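Local coordinates for protein carboxypeptidase 1 (Deinococcus radiodurans str. R1, PDB 5GIV) that is a zinc metallocarboxypeptidase of the M32 family that probably removes amino acids one at a time, with broad specificity, from the C-terminus of peptides, at residues 83-86 with 87-90. Numbering follows the deposited sequence.
Sequences QARM and VQVA
Arg85 lies over Val89 and reaches past it to Gln88. Its guanidinium offers one flat face to the methyl CG2 of Val89, which sits over the centre of the group, Arg85 CZ being 3.5 Å from Val89 CG2. Along the edge, Arg85 NH1 donates to Gln88 OE1 at 2.8 Å. The two flat groups stand almost at right angles, 85° apart: OE1 lies in the guanidinium plane, while NH1 comes in above the amide carbonyl plane rather than on a lone pair. Arg85 gets there because CG is anti to the backbone N (chi1 176°) and the chain then bends at chi2, turning CD and NE down the helix axis toward the next turn. Gln88 meets it with a chain extended beyond CG.

These residues belong to one continuous run of just over two turns of helix 81-99, and the pairs are the i to i+3 and i to i+4 neighbours of an alpha helix. The regular backbone bonds include Val89 N to Arg85 O at 2.8 Å. The other two nitrogens of Arg85 are engaged as well, NH2 with the carbonyl of Arg468 and NE, weakly, with that of Arg469, which ties the helix to a loop far along the chain. With an alanine here, OE1 of Gln88 and the two loop carbonyls would probably lose this donor, and the Val89 methyl the flat face lying over it. On the buried side of the helix, Met86 and Ala90 touch Trp17 of helix 8-36, whereas Val87 lies against Trp10 and, in helix 64-75, Ala73 and Ser74.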
# COMPACT_ATOMS: atom_id res chain seq x y z
N GLN A 83 -1.83 -33.60 -4.07
CA GLN A 83 -2.60 -33.07 -5.19
C GLN A 83 -4.07 -33.42 -5.03
O GLN A 83 -4.95 -32.58 -5.28
CB GLN A 83 -2.06 -33.60 -6.52
CG GLN A 83 -0.66 -33.12 -6.88
CD GLN A 83 -0.07 -33.88 -8.05
OE1 GLN A 83 -0.37 -35.07 -8.25
NE2 GLN A 83 0.77 -33.21 -8.84
N ALA A 84 -4.36 -34.65 -4.60
CA ALA A 84 -5.74 -35.03 -4.35
C ALA A 84 -6.36 -34.17 -3.27
O ALA A 84 -7.54 -33.79 -3.36
CB ALA A 84 -5.82 -36.51 -3.97
N ARG A 85 -5.60 -33.88 -2.21
CA ARG A 85 -6.10 -33.02 -1.13
C ARG A 85 -6.33 -31.59 -1.62
O ARG A 85 -7.32 -30.95 -1.25
CB ARG A 85 -5.13 -33.06 0.05
CG ARG A 85 -5.48 -32.13 1.21
CD ARG A 85 -6.83 -32.42 1.86
NE ARG A 85 -7.02 -31.52 2.98
CZ ARG A 85 -8.17 -31.30 3.62
NH1 ARG A 85 -9.27 -31.94 3.25
NH2 ARG A 85 -8.22 -30.44 4.63
N MET A 86 -5.43 -31.06 -2.47
CA MET A 86 -5.67 -29.75 -3.07
C MET A 86 -6.99 -29.73 -3.81
O MET A 86 -7.78 -28.79 -3.68
CB MET A 86 -4.54 -29.38 -4.03
CG MET A 86 -3.23 -29.00 -3.37
SD MET A 86 -2.00 -28.53 -4.61
CE MET A 86 -2.87 -27.18 -5.37
N VAL A 87 -7.25 -30.77 -4.60
CA VAL A 87 -8.50 -30.85 -5.35
C VAL A 87 -9.68 -30.95 -4.40
O VAL A 87 -10.70 -30.29 -4.59
CB VAL A 87 -8.44 -32.04 -6.33
CG1 VAL A 87 -9.80 -32.28 -6.96
CG2 VAL A 87 -7.40 -31.77 -7.40
N GLN A 88 -9.54 -31.76 -3.35
CA GLN A 88 -10.63 -31.89 -2.39
C GLN A 88 -10.92 -30.54 -1.74
O GLN A 88 -12.07 -30.13 -1.60
CB GLN A 88 -10.29 -32.94 -1.34
CG GLN A 88 -11.39 -33.17 -0.33
CD GLN A 88 -10.98 -34.12 0.78
OE1 GLN A 88 -9.93 -33.96 1.42
NE2 GLN A 88 -11.79 -35.15 1.00
N VAL A 89 -9.86 -29.84 -1.31
CA VAL A 89 -10.04 -28.53 -0.69
C VAL A 89 -10.62 -27.53 -1.69
O VAL A 89 -11.53 -26.76 -1.35
CB VAL A 89 -8.70 -28.04 -0.11
CG1 VAL A 89 -8.76 -26.55 0.24
CG2 VAL A 89 -8.33 -28.88 1.13
N ALA A 90 -10.11 -27.52 -2.92
CA ALA A 90 -10.65 -26.62 -3.93
C ALA A 90 -12.12 -26.89 -4.19
O ALA A 90 -12.91 -25.95 -4.36
CB ALA A 90 -9.85 -26.74 -5.23